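Local structure of glutathione S-transferase 2 (Heligmosomoides polygyrus, 1TW9) at residues 59-64 / 68-73; 146-149 / 155-158; 159-164 / 186-191. The protein probably catalyses the conjugation of glutathione to halide-bearing and similar electrophilic compounds, as other sigma-class glutathione transferases do, and forms a dimer. All coordinates share one frame; numbering follows the deposited sequence.

Contact 1: 59-64 / 68-73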
loop_
_atom_site.group_PDB
_atom_site.type_symbol
_atom_site.label_atom_id
_atom_site.label_comp_id
_atom_site.label_asym_id
_atom_site.label_seq_id
_atom_site.Cartn_x
_atom_site.Cartn_y
_atom_site.Cartn_z
ATOM N N GLN A 59 -21.240 -1.630 -0.970
ATOM C CA GLN A 59 -20.286 -0.739 -1.639
ATOM C C GLN A 59 -18.941 -1.477 -1.719
ATOM O O GLN A 59 -18.442 -1.999 -0.711
ATOM C CB GLN A 59 -20.190 0.590 -0.916
ATOM C CG GLN A 59 -21.554 1.262 -0.737
ATOM C CD GLN A 59 -22.206 1.593 -2.063
ATOM O OE1 GLN A 59 -21.532 2.072 -2.987
ATOM N NE2 GLN A 59 -23.545 1.353 -2.179
ATOM N N GLN A 60 -18.388 -1.543 -2.932
ATOM C CA GLN A 60 -17.161 -2.315 -3.162
ATOM C C GLN A 60 -15.899 -1.538 -2.820
ATOM O O GLN A 60 -15.784 -0.357 -3.135
ATOM C CB GLN A 60 -17.026 -2.747 -4.614
ATOM C CG GLN A 60 -18.085 -3.641 -5.143
ATOM C CD GLN A 60 -17.801 -3.997 -6.555
ATOM O OE1 GLN A 60 -17.655 -3.084 -7.382
ATOM N NE2 GLN A 60 -17.729 -5.313 -6.867
ATOM N N LEU A 61 -14.947 -2.272 -2.271
ATOM C CA LEU A 61 -13.609 -1.805 -2.013
ATOM C C LEU A 61 -12.645 -2.927 -2.387
ATOM O O LEU A 61 -12.710 -4.035 -1.795
ATOM C CB LEU A 61 -13.426 -1.495 -0.542
ATOM C CG LEU A 61 -11.972 -1.154 -0.042
ATOM C CD1 LEU A 61 -11.428 0.120 -0.721
ATOM C CD2 LEU A 61 -11.864 -1.052 1.451
ATOM N N ALA A 62 -11.769 -2.613 -3.329
ATOM C CA ALA A 62 -10.831 -3.609 -3.844
ATOM C C ALA A 62 -9.437 -3.358 -3.242
ATOM O O ALA A 62 -9.208 -2.378 -2.554
ATOM C CB ALA A 62 -10.752 -3.553 -5.340
ATOM N N GLN A 63 -8.541 -4.292 -3.512
ATOM C CA GLN A 63 -7.111 -4.222 -3.223
ATOM C C GLN A 63 -6.851 -4.672 -1.764
ATOM O O GLN A 63 -7.260 -4.054 -0.798
ATOM C CB GLN A 63 -6.483 -2.894 -3.524
ATOM C CG GLN A 63 -6.559 -2.448 -4.972
ATOM C CD GLN A 63 -5.618 -3.196 -5.858
ATOM O OE1 GLN A 63 -5.750 -3.162 -7.069
ATOM N NE2 GLN A 63 -4.682 -3.912 -5.253
ATOM N N SER A 64 -6.120 -5.786 -1.660
ATOM C CA SER A 64 -5.824 -6.454 -0.401
ATOM C C SER A 64 -5.445 -5.551 0.741
ATOM O O SER A 64 -6.030 -5.567 1.781
ATOM C CB SER A 64 -4.636 -7.447 -0.638
ATOM O OG SER A 64 -4.549 -8.248 0.511
ATOM N N CYS A 68 -7.541 -4.431 4.161
ATOM C CA CYS A 68 -7.036 -4.773 5.509
ATOM C C CYS A 68 -6.922 -3.503 6.333
ATOM O O CYS A 68 -7.323 -3.490 7.447
ATOM C CB CYS A 68 -5.664 -5.419 5.400
ATOM S SG CYS A 68 -5.900 -7.075 4.809
ATOM N N ARG A 69 -6.335 -2.445 5.761
ATOM C CA ARG A 69 -6.141 -1.183 6.507
ATOM C C ARG A 69 -7.479 -0.597 6.870
ATOM O O ARG A 69 -7.691 -0.206 7.991
ATOM C CB ARG A 69 -5.341 -0.228 5.708
ATOM C CG ARG A 69 -5.042 1.078 6.370
ATOM C CD ARG A 69 -4.306 2.104 5.539
ATOM N NE ARG A 69 -3.110 1.573 4.944
ATOM C CZ ARG A 69 -2.996 1.037 3.735
ATOM N NH1 ARG A 69 -3.988 1.088 2.833
ATOM N NH2 ARG A 69 -1.812 0.535 3.384
ATOM N N TYR A 70 -8.417 -0.624 5.953
ATOM C CA TYR A 70 -9.770 -0.148 6.231
ATOM C C TYR A 70 -10.440 -0.889 7.419
ATOM O O TYR A 70 -10.950 -0.283 8.346
ATOM C CB TYR A 70 -10.638 -0.257 4.972
ATOM C CG TYR A 70 -12.114 -0.023 5.250
ATOM C CD1 TYR A 70 -12.601 1.289 5.408
ATOM C CD2 TYR A 70 -13.024 -1.053 5.380
ATOM C CE1 TYR A 70 -13.842 1.529 5.743
ATOM C CE2 TYR A 70 -14.266 -0.781 5.677
ATOM C CZ TYR A 70 -14.712 0.486 5.794
ATOM O OH TYR A 70 -16.066 0.640 6.146
ATOM N N LEU A 71 -10.461 -2.218 7.322
ATOM C CA LEU A 71 -11.000 -3.077 8.364
ATOM C C LEU A 71 -10.265 -2.870 9.634
ATOM O O LEU A 71 -10.859 -2.706 10.685
ATOM C CB LEU A 71 -10.927 -4.512 7.924
ATOM C CG LEU A 71 -11.871 -4.896 6.823
ATOM C CD1 LEU A 71 -11.601 -6.340 6.388
ATOM C CD2 LEU A 71 -13.376 -4.602 7.135
ATOM N N ALA A 72 -8.940 -2.770 9.552
ATOM C CA ALA A 72 -8.122 -2.557 10.774
ATOM C C ALA A 72 -8.372 -1.235 11.495
ATOM O O ALA A 72 -8.535 -1.204 12.671
ATOM C CB ALA A 72 -6.664 -2.717 10.478
ATOM N N LYS A 73 -8.620 -0.178 10.742
ATOM C CA LYS A 73 -8.966 1.103 11.313
ATOM C C LYS A 73 -10.387 1.049 11.907
ATOM O O LYS A 73 -10.661 1.712 12.925
ATOM C CB LYS A 73 -8.829 2.173 10.290
ATOM C CG LYS A 73 -7.382 2.475 9.999
ATOM C CD LYS A 73 -7.147 3.530 8.854
ATOM C CE LYS A 73 -5.704 4.060 8.714
ATOM N NZ LYS A 73 -5.268 4.982 9.852
#

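Contact 2: 146-149 / 155-158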
loop_
_atom_site.group_PDB
_atom_site.type_symbol
_atom_site.label_atom_id
_atom_site.label_comp_id
_atom_site.label_asym_id
_atom_site.label_seq_id
_atom_site.Cartn_x
_atom_site.Cartn_y
_atom_site.Cartn_z
ATOM N N GLY A 146 6.211 -6.855 22.099
ATOM C CA GLY A 146 6.129 -8.073 21.302
ATOM C C GLY A 146 5.438 -7.951 19.954
ATOM O O GLY A 146 5.459 -8.869 19.187
ATOM N N PHE A 147 4.855 -6.788 19.696
ATOM C CA PHE A 147 4.265 -6.434 18.418
ATOM C C PHE A 147 5.207 -5.643 17.573
ATOM O O PHE A 147 6.279 -5.180 18.066
ATOM C CB PHE A 147 2.947 -5.669 18.617
ATOM C CG PHE A 147 1.978 -6.405 19.478
ATOM C CD1 PHE A 147 1.740 -5.985 20.777
ATOM C CD2 PHE A 147 1.364 -7.555 19.036
ATOM C CE1 PHE A 147 0.891 -6.685 21.591
ATOM C CE2 PHE A 147 0.520 -8.294 19.874
ATOM C CZ PHE A 147 0.236 -7.839 21.126
ATOM N N LEU A 148 4.891 -5.537 16.297
ATOM C CA LEU A 148 5.744 -4.799 15.362
ATOM C C LEU A 148 5.752 -3.300 15.641
ATOM O O LEU A 148 6.814 -2.671 15.594
ATOM C CB LEU A 148 5.388 -5.123 13.949
ATOM C CG LEU A 148 5.888 -6.477 13.437
ATOM C CD1 LEU A 148 5.255 -6.823 12.180
ATOM C CD2 LEU A 148 7.392 -6.375 13.286
ATOM N N VAL A 149 4.571 -2.730 15.930
ATOM C CA VAL A 149 4.388 -1.280 16.138
ATOM C C VAL A 149 3.502 -1.069 17.300
ATOM O O VAL A 149 2.375 -1.632 17.349
ATOM C CB VAL A 149 3.783 -0.527 14.873
ATOM C CG1 VAL A 149 3.526 0.925 15.125
ATOM C CG2 VAL A 149 4.728 -0.680 13.673
ATOM N N TRP A 155 -2.805 -5.045 12.081
ATOM C CA TRP A 155 -3.006 -5.922 10.862
ATOM C C TRP A 155 -1.682 -6.341 10.243
ATOM O O TRP A 155 -1.603 -7.459 9.640
ATOM C CB TRP A 155 -3.872 -5.231 9.835
ATOM C CG TRP A 155 -3.349 -3.957 9.258
ATOM C CD1 TRP A 155 -3.416 -2.684 9.796
ATOM C CD2 TRP A 155 -2.810 -3.795 7.936
ATOM N NE1 TRP A 155 -2.913 -1.761 8.889
ATOM C CE2 TRP A 155 -2.490 -2.426 7.766
ATOM C CE3 TRP A 155 -2.444 -4.687 6.936
ATOM C CZ2 TRP A 155 -1.898 -1.926 6.600
ATOM C CZ3 TRP A 155 -1.888 -4.170 5.776
ATOM C CH2 TRP A 155 -1.631 -2.820 5.618
ATOM N N VAL A 156 -0.642 -5.552 10.395
ATOM C CA VAL A 156 0.691 -5.975 9.822
ATOM C C VAL A 156 1.277 -7.110 10.675
ATOM O O VAL A 156 1.947 -7.995 10.150
ATOM C CB VAL A 156 1.727 -4.854 9.602
ATOM C CG1 VAL A 156 2.331 -4.345 10.958
ATOM C CG2 VAL A 156 2.802 -5.339 8.646
ATOM N N ASP A 157 1.031 -7.150 11.985
ATOM C CA ASP A 157 1.396 -8.341 12.775
ATOM C C ASP A 157 0.741 -9.617 12.189
ATOM O O ASP A 157 1.394 -10.651 12.032
ATOM C CB ASP A 157 0.943 -8.220 14.205
ATOM C CG ASP A 157 1.679 -7.199 14.972
ATOM O OD1 ASP A 157 2.962 -7.211 15.021
ATOM O OD2 ASP A 157 0.969 -6.341 15.624
ATOM N N LEU A 158 -0.545 -9.537 11.891
ATOM C CA LEU A 158 -1.288 -10.606 11.238
ATOM C C LEU A 158 -0.711 -11.004 9.894
ATOM O O LEU A 158 -0.599 -12.220 9.609
ATOM C CB LEU A 158 -2.820 -10.323 11.056
ATOM C CG LEU A 158 -3.607 -9.976 12.277
ATOM C CD1 LEU A 158 -4.951 -9.515 11.926
ATOM C CD2 LEU A 158 -3.619 -11.097 13.196
HETATM O O HOH W 1 1.837 -3.828 15.527
#

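Contact 3: 159-164 / 186-191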
loop_
_atom_site.group_PDB
_atom_site.type_symbol
_atom_site.label_atom_id
_atom_site.label_comp_id
_atom_site.label_asym_id
_atom_site.label_seq_id
_atom_site.Cartn_x
_atom_site.Cartn_y
_atom_site.Cartn_z
ATOM N N LEU A 159 -0.364 -10.037 9.057
ATOM C CA LEU A 159 0.120 -10.313 7.722
ATOM C C LEU A 159 1.506 -11.022 7.816
ATOM O O LEU A 159 1.739 -12.021 7.125
ATOM C CB LEU A 159 0.227 -8.971 7.034
ATOM C CG LEU A 159 0.685 -8.928 5.609
ATOM C CD1 LEU A 159 -0.338 -9.636 4.734
ATOM C CD2 LEU A 159 0.890 -7.533 5.152
ATOM N N VAL A 160 2.381 -10.468 8.639
ATOM C CA VAL A 160 3.733 -11.034 8.810
ATOM C C VAL A 160 3.691 -12.427 9.401
ATOM O O VAL A 160 4.315 -13.361 8.798
ATOM C CB VAL A 160 4.673 -10.074 9.537
ATOM C CG1 VAL A 160 6.063 -10.745 9.806
ATOM C CG2 VAL A 160 4.908 -8.806 8.631
ATOM N N ALA A 161 2.928 -12.616 10.492
ATOM C CA ALA A 161 2.907 -13.873 11.225
ATOM C C ALA A 161 2.355 -14.961 10.305
ATOM O O ALA A 161 2.827 -16.078 10.291
ATOM C CB ALA A 161 2.052 -13.777 12.488
ATOM N N GLU A 162 1.355 -14.629 9.501
ATOM C CA GLU A 162 0.790 -15.653 8.625
ATOM C C GLU A 162 1.751 -16.097 7.550
ATOM O O GLU A 162 1.890 -17.281 7.259
ATOM C CB GLU A 162 -0.529 -15.128 8.001
ATOM C CG GLU A 162 -1.163 -16.063 6.972
ATOM C CD GLU A 162 -1.812 -17.338 7.566
ATOM O OE1 GLU A 162 -1.957 -18.312 6.789
ATOM O OE2 GLU A 162 -2.124 -17.442 8.803
ATOM N N HIS A 163 2.519 -15.149 7.000
ATOM C CA HIS A 163 3.490 -15.457 6.001
ATOM C C HIS A 163 4.582 -16.333 6.603
ATOM O O HIS A 163 4.961 -17.339 6.029
ATOM C CB HIS A 163 4.105 -14.183 5.414
ATOM C CG HIS A 163 5.150 -14.466 4.373
ATOM N ND1 HIS A 163 4.861 -15.078 3.161
ATOM C CD2 HIS A 163 6.499 -14.342 4.417
ATOM C CE1 HIS A 163 5.984 -15.262 2.498
ATOM N NE2 HIS A 163 6.992 -14.825 3.233
ATOM N N VAL A 164 5.063 -15.956 7.758
ATOM C CA VAL A 164 6.129 -16.674 8.440
ATOM C C VAL A 164 5.701 -18.113 8.779
ATOM O O VAL A 164 6.488 -19.040 8.600
ATOM C CB VAL A 164 6.628 -15.832 9.672
ATOM C CG1 VAL A 164 7.610 -16.648 10.527
ATOM C CG2 VAL A 164 7.268 -14.549 9.177
ATOM N N GLU A 186 4.425 -16.991 16.771
ATOM C CA GLU A 186 3.657 -17.830 17.689
ATOM C C GLU A 186 2.706 -16.994 18.531
ATOM O O GLU A 186 1.555 -17.375 18.744
ATOM C CB GLU A 186 4.577 -18.623 18.541
ATOM C CG GLU A 186 5.354 -19.618 17.725
ATOM C CD GLU A 186 4.609 -20.854 17.204
ATOM O OE1 GLU A 186 5.317 -21.657 16.543
ATOM O OE2 GLU A 186 3.378 -21.086 17.405
ATOM N N ARG A 187 3.177 -15.850 18.970
ATOM C CA ARG A 187 2.321 -14.972 19.777
ATOM C C ARG A 187 1.092 -14.580 18.997
ATOM O O ARG A 187 -0.011 -14.596 19.503
ATOM C CB ARG A 187 3.130 -13.727 20.069
ATOM C CG ARG A 187 2.483 -12.618 20.773
ATOM C CD ARG A 187 3.465 -11.427 20.856
ATOM N NE ARG A 187 4.698 -11.766 21.633
ATOM C CZ ARG A 187 5.976 -11.745 21.207
ATOM N NH1 ARG A 187 6.404 -11.390 19.958
ATOM N NH2 ARG A 187 6.867 -12.083 22.109
ATOM N N ILE A 188 1.288 -14.193 17.752
ATOM C CA ILE A 188 0.172 -13.716 16.938
ATOM C C ILE A 188 -0.795 -14.847 16.646
ATOM O O ILE A 188 -1.986 -14.715 16.731
ATOM C CB ILE A 188 0.661 -13.042 15.656
ATOM C CG1 ILE A 188 1.522 -11.838 15.994
ATOM C CG2 ILE A 188 -0.532 -12.588 14.790
ATOM C CD1 ILE A 188 0.869 -10.825 16.939
ATOM N N GLN A 189 -0.247 -15.965 16.245
ATOM C CA GLN A 189 -1.083 -17.071 15.793
ATOM C C GLN A 189 -1.733 -17.836 16.916
ATOM O O GLN A 189 -2.662 -18.617 16.630
ATOM C CB GLN A 189 -0.354 -17.979 14.819
ATOM C CG GLN A 189 0.119 -17.182 13.555
ATOM C CD GLN A 189 -0.341 -17.755 12.260
ATOM O OE1 GLN A 189 -0.990 -17.080 11.388
ATOM N NE2 GLN A 189 -0.034 -18.995 12.096
ATOM N N GLN A 190 -1.252 -17.675 18.154
ATOM C CA GLN A 190 -1.924 -18.213 19.323
ATOM C C GLN A 190 -2.908 -17.228 19.969
ATOM O O GLN A 190 -3.619 -17.585 20.931
ATOM C CB GLN A 190 -0.882 -18.669 20.352
ATOM C CG GLN A 190 -0.033 -19.885 19.872
ATOM C CD GLN A 190 -0.882 -21.085 19.347
ATOM O OE1 GLN A 190 -0.765 -21.463 18.177
ATOM N NE2 GLN A 190 -1.722 -21.626 20.172
ATOM N N THR A 191 -2.994 -15.992 19.453
ATOM C CA THR A 191 -4.009 -15.038 19.948
ATOM C C THR A 191 -5.364 -15.734 19.843
ATOM O O THR A 191 -5.640 -16.275 18.769
ATOM C CB THR A 191 -3.973 -13.777 19.080
ATOM O OG1 THR A 191 -2.651 -13.202 19.133
ATOM C CG2 THR A 191 -4.828 -12.761 19.606
#

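Contact 1: 59-64 / 68-73
Leu61, on the edge strand 59-62, meets Tyr70, on helix 64-75, by a single methyl group. CD2 of Leu61 rests 3.8 Å from CB of Tyr70 and 3.9 Å from its CG, so the leucine touches the CB and the near side of the ring, at CG and CD2, and not the hydroxyl end. The two side chains are set obliquely to one another. Both set out towards the opposing segment. In Tyr70, CG stands anti to the backbone N (chi1 169°), which carries the ring out past the leucine methyl. Leucine suits the site because its branch puts a methyl on Tyr70 from a strand residue; its backbone is hydrogen-bonded to Leu54 of strand 53-56.

Nearer the turn the two segments run together, and the contact becomes the first helical turn. The N of Cys68 donates to the O of Ser64 at 3.0 Å. The OG of Ser64 bonds to the O of Ala14, tying the helix start to the loop before helix 16-24. The compact Cys68 packs against Cys17 of that helix.

Strand followed by helix is the closing element of the thioredoxin-like domain, and the dimer covers it: the Tyr70 ring meets Phe83 of the second subunit edge-to-face, while Leu61 packs on Ala86 of that subunit. The chemistry is thus mainly apolar, with a backbone bond at the turn, so strand and helix are held by apolar contact and the chain's own turn, and the same two side chains also pack on the second subunit.

Contact 2: 146-149 / 155-158
Asp157, in the first turn of helix 155-170, is a buried polar anchor for the loop carrying Phe147 and Leu148, which leads from helix 119-142 towards that helix. Its OD1 accepts a hydrogen bond from the backbone N of Leu148 at 2.9 Å through the syn lone pair, with 158° at the hydrogen. The other oxygen, OD2, accepts a hydrogen bond from water 1, 2.7 Å from the water O, and that water accepts one from the N of Val149 at 3.0 Å. OD2 also accepts one from the N of Ser154, the aspartate's half of a capping box, and OD1 is bonded by NE2 of His184. Two partners on each oxygen fix the carboxylate's rotation and would favour its ionised form; aspartate is short enough to serve both loop and helix start.

Apolar groups wall this centre in. CB and CD2 of Phe147 each lie 3.6 Å from OD2 of Asp157, with ring and carboxylate planes 55° apart. Leu148 slides past the aspartate in the opposite direction, and its CD1 reaches CG1 of Val156 at 4.0 Å, where the beta-branch offers a methyl towards the loop.

Such an aspartate joining the capping box to the preceding loop is a familiar feature of glutathione transferase C-terminal domains. Helix 179-189 lines one flank, with Ile188 against Phe147 and Asp157, and Val149 packs on Ile88 and Leu91 of helix 82-101.

Contact 3: 159-164 / 186-191
Ala161 sets its methyl against the base of Ile188: CB to CB is 3.5 Å, and the same methyl lies 3.7 Å from CG2 of the isoleucine. With nothing beyond CB, alanine lets helices 155-170 and 179-189 come close here, the CA atoms of Ala161 and Ile188 being 6.3 Å apart. Ile188 spreads its two branches around the small neighbour, while its outer end turns away from Ala161, towards Ile153. Next to it, CG of Gln189 reaches CB of Ala161 at 4.1 Å.

Glu162 brings the polar part. Its CG is anti to the backbone N (chi1 175°) and the chain then bends at chi2 (72°), which swings the carboxylate round towards helix 179-189. There it comes close to the amide of Gln189, the two planes 53° apart; that amide may be turned over in the model, and turned back it could donate to OE2. The carboxylate has firmer partners: OE2 accepts from NE2 of Gln20, and OE1 forms a salt bridge with Arg201.

The chemistry implies a close apolar contact at Ala161 and Ile188, bordered by a polar glutamate-glutamine pair; the glutamate's charge is probably offset by the salt bridge to Arg201, and it links this helix to helix 16-24 of the thioredoxin-like domain.

Along the chain the contacts follow in series. Contact 1 closes the thioredoxin-like N-terminal domain, and contacts 2 and 3 lie in the all-helical C-terminal domain. Contacts 2 and 3 have centres about 9 Å apart and share helix 155-170, using its first and middle turns in succession; Ile188 packs on Leu158 between them, and the O of Gly146 lies 2.8 Å from NH1 of Arg187. Contact 1 is farther off, its centre about 18 Å from that of contact 2 and about 20 Å from that of contact 3. Trp155 spans the domain boundary, lying on Cys68, Arg69 and Ala72 of helix 64-75. Helix 155-170 is therefore a core element of the C-terminal domain that also packs on the N-terminal one, whereas contact 1 also faces the second subunit.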